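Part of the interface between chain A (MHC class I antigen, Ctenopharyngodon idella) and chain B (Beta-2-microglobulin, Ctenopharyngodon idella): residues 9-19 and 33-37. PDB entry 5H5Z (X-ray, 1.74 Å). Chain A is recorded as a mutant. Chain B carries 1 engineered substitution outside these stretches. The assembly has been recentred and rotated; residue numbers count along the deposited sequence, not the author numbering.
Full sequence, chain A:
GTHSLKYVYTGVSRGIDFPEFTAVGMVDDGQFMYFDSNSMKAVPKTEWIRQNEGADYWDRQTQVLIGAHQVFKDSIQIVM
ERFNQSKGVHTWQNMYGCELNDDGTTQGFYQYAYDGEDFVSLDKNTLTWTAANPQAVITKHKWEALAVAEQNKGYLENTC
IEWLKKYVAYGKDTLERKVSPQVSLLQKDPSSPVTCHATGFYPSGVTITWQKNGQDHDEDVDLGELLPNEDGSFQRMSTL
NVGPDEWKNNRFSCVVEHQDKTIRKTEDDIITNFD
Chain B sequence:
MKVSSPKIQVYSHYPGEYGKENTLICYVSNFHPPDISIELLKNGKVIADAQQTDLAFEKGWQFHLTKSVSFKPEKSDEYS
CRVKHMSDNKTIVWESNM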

ATOM      1  N   TYR A   9      -9.498  -3.977  -8.321  1.00 18.27           N
ATOM      2  CA  TYR A   9     -10.638  -3.198  -8.806  1.00 18.02           C
ATOM      3  C   TYR A   9     -11.524  -2.797  -7.631  1.00 17.59           C
ATOM      4  O   TYR A   9     -11.854  -3.639  -6.788  1.00 19.05           O
ATOM      5  CB  TYR A   9     -11.519  -4.013  -9.752  1.00 20.77           C
ATOM      6  CG  TYR A   9     -10.899  -4.545 -11.037  1.00 20.32           C
ATOM      7  CD1 TYR A   9      -9.629  -4.144 -11.472  1.00 21.46           C
ATOM      8  CD2 TYR A   9     -11.613  -5.444 -11.826  1.00 22.31           C
ATOM      9  CE1 TYR A   9      -9.089  -4.645 -12.653  1.00 21.37           C
ATOM     10  CE2 TYR A   9     -11.088  -5.940 -13.012  1.00 21.42           C
ATOM     11  CZ  TYR A   9      -9.829  -5.540 -13.415  1.00 22.40           C
ATOM     12  OH  TYR A   9      -9.321  -6.052 -14.584  1.00 23.32           O
ATOM     13  N   THR A  10     -11.935  -1.531  -7.593  1.00 17.70           N
ATOM     14  CA  THR A  10     -12.904  -1.064  -6.590  1.00 19.85           C
ATOM     15  C   THR A  10     -14.163  -0.494  -7.236  1.00 21.53           C
ATOM     16  O   THR A  10     -14.103   0.482  -7.985  1.00 22.89           O
ATOM     17  CB  THR A  10     -12.308   0.001  -5.649  1.00 20.58           C
ATOM     18  OG1 THR A  10     -11.110  -0.503  -5.043  1.00 21.58           O
ATOM     19  CG2 THR A  10     -13.316   0.384  -4.550  1.00 20.13           C
ATOM     20  N   GLY A  11     -15.301  -1.085  -6.904  1.00 24.07           N
ATOM     21  CA  GLY A  11     -16.582  -0.592  -7.359  1.00 25.30           C
ATOM     22  C   GLY A  11     -17.389  -0.047  -6.191  1.00 26.44           C
ATOM     23  O   GLY A  11     -17.479  -0.674  -5.145  1.00 26.43           O
ATOM     24  N   VAL A  12     -17.932   1.146  -6.370  1.00 26.05           N
ATOM     25  CA  VAL A  12     -18.752   1.777  -5.349  1.00 30.27           C
ATOM     26  C   VAL A  12     -20.113   2.183  -5.900  1.00 30.35           C
ATOM     27  O   VAL A  12     -20.201   2.802  -6.944  1.00 31.39           O
ATOM     28  CB  VAL A  12     -18.063   3.025  -4.788  1.00 31.52           C
ATOM     29  CG1 VAL A  12     -18.883   3.626  -3.660  1.00 32.86           C
ATOM     30  CG2 VAL A  12     -16.663   2.679  -4.316  1.00 33.77           C
ATOM     31  N   SER A  13     -21.170   1.865  -5.170  1.00 30.29           N
ATOM     32  CA  SER A  13     -22.495   2.289  -5.573  1.00 35.84           C
ATOM     33  C   SER A  13     -22.967   3.388  -4.635  1.00 41.69           C
ATOM     34  O   SER A  13     -22.911   3.230  -3.426  1.00 41.90           O
ATOM     35  CB  SER A  13     -23.466   1.115  -5.525  1.00 46.68           C
ATOM     36  OG  SER A  13     -23.565   0.605  -4.208  1.00 57.59           O
ATOM     37  N   ARG A  14     -23.406   4.499  -5.215  1.00 47.50           N
ATOM     38  CA  ARG A  14     -24.017   5.611  -4.479  1.00 54.71           C
ATOM     39  C   ARG A  14     -23.083   6.691  -3.923  1.00 55.66           C
ATOM     40  O   ARG A  14     -23.560   7.653  -3.330  1.00 51.90           O
ATOM     41  CB  ARG A  14     -24.896   5.075  -3.347  1.00 49.15           C
ATOM     42  CG  ARG A  14     -26.094   4.271  -3.819  1.00 66.18           C
ATOM     43  CD  ARG A  14     -27.263   4.394  -2.851  1.00 78.71           C
ATOM     44  NE  ARG A  14     -28.546   4.148  -3.500  1.00 76.02           N
ATOM     45  CZ  ARG A  14     -29.042   2.941  -3.753  1.00 86.05           C
ATOM     46  NH1 ARG A  14     -28.368   1.853  -3.412  1.00 92.12           N
ATOM     47  NH2 ARG A  14     -30.219   2.824  -4.346  1.00 76.51           N
ATOM     48  N   GLY A  15     -21.774   6.545  -4.115  1.00 69.64           N
ATOM     49  CA  GLY A  15     -20.804   7.539  -3.672  1.00 66.83           C
ATOM     50  C   GLY A  15     -20.684   8.803  -4.517  1.00 77.07           C
ATOM     51  O   GLY A  15     -21.077   8.803  -5.678  1.00 81.30           O
ATOM     52  N   ILE A  16     -20.169   9.888  -3.936  1.00 82.33           N
ATOM     53  CA  ILE A  16     -19.830  11.094  -4.710  1.00 82.55           C
ATOM     54  C   ILE A  16     -18.328  11.359  -4.921  1.00 81.36           C
ATOM     55  O   ILE A  16     -17.896  11.653  -6.036  1.00 91.19           O
ATOM     56  CB  ILE A  16     -20.461  12.359  -4.097  1.00 83.49           C
ATOM     57  CG1 ILE A  16     -20.090  13.603  -4.916  1.00 90.61           C
ATOM     58  CG2 ILE A  16     -20.025  12.517  -2.650  1.00 81.35           C
ATOM     59  CD1 ILE A  16     -21.076  13.938  -6.013  1.00 89.72           C
ATOM     60  N   ASP A  17     -17.550  11.256  -3.847  1.00 80.61           N
ATOM     61  CA  ASP A  17     -16.134  11.645  -3.828  1.00 88.23           C
ATOM     62  C   ASP A  17     -15.265  10.820  -4.787  1.00 94.95           C
ATOM     63  O   ASP A  17     -14.357  11.334  -5.437  1.00 86.61           O
ATOM     64  CB  ASP A  17     -15.617  11.563  -2.377  1.00 89.78           C
ATOM     65  CG  ASP A  17     -14.100  11.511  -2.280  1.00 86.79           C
ATOM     66  OD1 ASP A  17     -13.452  12.551  -2.511  1.00 92.11           O
ATOM     67  OD2 ASP A  17     -13.565  10.427  -1.967  1.00 88.34           O
ATOM     68  N   PHE A  18     -15.554   9.531  -4.825  1.00 71.83           N
ATOM     69  CA  PHE A  18     -14.885   8.523  -5.653  1.00 54.39           C
ATOM     70  C   PHE A  18     -15.748   8.084  -6.846  1.00 47.68           C
ATOM     71  O   PHE A  18     -16.978   8.172  -6.790  1.00 50.95           O
ATOM     72  CB  PHE A  18     -14.442   7.319  -4.804  1.00 57.20           C
ATOM     73  CG  PHE A  18     -13.153   7.545  -4.050  1.00 58.57           C
ATOM     74  CD1 PHE A  18     -11.932   7.594  -4.722  1.00 61.52           C
ATOM     75  CD2 PHE A  18     -13.157   7.702  -2.667  1.00 56.09           C
ATOM     76  CE1 PHE A  18     -10.744   7.801  -4.030  1.00 55.85           C
ATOM     77  CE2 PHE A  18     -11.974   7.908  -1.968  1.00 48.74           C
ATOM     78  CZ  PHE A  18     -10.766   7.958  -2.649  1.00 50.58           C
ATOM     79  N   PRO A  19     -15.102   7.624  -7.940  1.00 42.51           N
ATOM     80  CA  PRO A  19     -15.841   7.142  -9.114  1.00 37.39           C
ATOM     81  C   PRO A  19     -16.549   5.810  -8.866  1.00 35.02           C
ATOM     82  O   PRO A  19     -16.306   5.155  -7.852  1.00 33.63           O
ATOM     83  CB  PRO A  19     -14.746   6.958 -10.177  1.00 47.33           C
ATOM     84  CG  PRO A  19     -13.554   7.691  -9.665  1.00 45.89           C
ATOM     85  CD  PRO A  19     -13.646   7.596  -8.176  1.00 42.87           C
TER
ATOM     86  N   PRO B  33     -15.603   1.948   4.530  1.00 28.70           N
ATOM     87  CA  PRO B  33     -15.553   2.028   3.058  1.00 29.16           C
ATOM     88  C   PRO B  33     -14.503   3.032   2.534  1.00 26.93           C
ATOM     89  O   PRO B  33     -13.891   3.744   3.334  1.00 27.61           O
ATOM     90  CB  PRO B  33     -16.977   2.450   2.687  1.00 30.57           C
ATOM     91  CG  PRO B  33     -17.455   3.227   3.861  1.00 33.50           C
ATOM     92  CD  PRO B  33     -16.831   2.577   5.064  1.00 29.91           C
ATOM     93  N   PRO B  34     -14.300   3.082   1.202  1.00 26.92           N
ATOM     94  CA  PRO B  34     -13.165   3.814   0.614  1.00 24.56           C
ATOM     95  C   PRO B  34     -13.237   5.341   0.633  1.00 25.66           C
ATOM     96  O   PRO B  34     -12.185   5.988   0.632  1.00 31.20           O
ATOM     97  CB  PRO B  34     -13.126   3.307  -0.830  1.00 27.05           C
ATOM     98  CG  PRO B  34     -14.518   2.861  -1.120  1.00 27.97           C
ATOM     99  CD  PRO B  34     -15.052   2.328   0.179  1.00 29.14           C
ATOM    100  N   ASP B  35     -14.441   5.913   0.634  1.00 26.89           N
ATOM    101  CA  ASP B  35     -14.593   7.367   0.622  1.00 29.62           C
ATOM    102  C   ASP B  35     -13.960   7.986   1.859  1.00 29.47           C
ATOM    103  O   ASP B  35     -14.286   7.613   2.990  1.00 30.05           O
ATOM    104  CB  ASP B  35     -16.064   7.771   0.528  1.00 41.70           C
ATOM    105  CG  ASP B  35     -16.271   9.012  -0.310  1.00 48.10           C
ATOM    106  OD1 ASP B  35     -15.828  10.103   0.111  1.00 58.93           O
ATOM    107  OD2 ASP B  35     -16.862   8.888  -1.404  1.00 57.80           O
ATOM    108  N   ILE B  36     -13.048   8.926   1.634  1.00 28.55           N
ATOM    109  CA  ILE B  36     -12.260   9.515   2.717  1.00 25.23           C
ATOM    110  C   ILE B  36     -11.701  10.881   2.306  1.00 28.65           C
ATOM    111  O   ILE B  36     -11.520  11.159   1.115  1.00 29.57           O
ATOM    112  CB  ILE B  36     -11.123   8.553   3.156  1.00 24.35           C
ATOM    113  CG1 ILE B  36     -10.597   8.908   4.555  1.00 23.93           C
ATOM    114  CG2 ILE B  36     -10.002   8.502   2.116  1.00 25.03           C
ATOM    115  CD1 ILE B  36      -9.968   7.736   5.282  1.00 23.74           C
ATOM    116  N   SER B  37     -11.451  11.727   3.304  1.00 26.07           N
ATOM    117  CA  SER B  37     -10.800  13.015   3.116  1.00 27.32           C
ATOM    118  C   SER B  37      -9.497  13.020   3.905  1.00 26.42           C
ATOM    119  O   SER B  37      -9.498  12.753   5.115  1.00 28.15           O
ATOM    120  CB  SER B  37     -11.712  14.145   3.612  1.00 29.84           C
ATOM    121  OG  SER B  37     -11.077  15.409   3.508  1.00 32.80           O
TER
HETATM  122  O   HOH W   1     -12.435  13.679  -0.272  1.00 51.77           O

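Packing accounts for most of the contact between these two stretches, with no clear direct hydrogen bond; together they bury 293 Å², most of it on D35(B), F18(A) and P34(B). F18(A) directs its CA-to-CB bond toward chain B, and with chi1 in the m well, the CD2 and CE2 side of its ring approaches the backbone of chain B. The ring meets D35(B) and I36(B) at its edge, CD2 of F18(A) lying 3.6 Å from CA of D35(B), while its CE2 comes within 3.2 Å of the carbonyl O of P34(B). A broad aromatic side chain suits this place because it can touch three consecutive residues at once.

P34(B), buried and compact, offers its ring to the strand of chain A. Its CG packs 3.9 Å from CG2 of V12(A) and 4.4 Å from CG2 of T10(A); the CA-to-CB bonds of these alternate strand residues both point toward chain B, so their methyl groups can meet the apolar proline ring.

D35(B) has the largest covered area of any residue here, but is a less comfortable neighbour. Its OD1 lies 3.1 Å from OD2 of D17(A), two like-charged acceptors that offer no attraction, in a region where D17(A) is poorly ordered. The clear polar link is indirect: one water donates to OD1 of D17(A) at 2.7 Å and to the carbonyl O of I36(B) at 3.0 Å, bridging two acceptors.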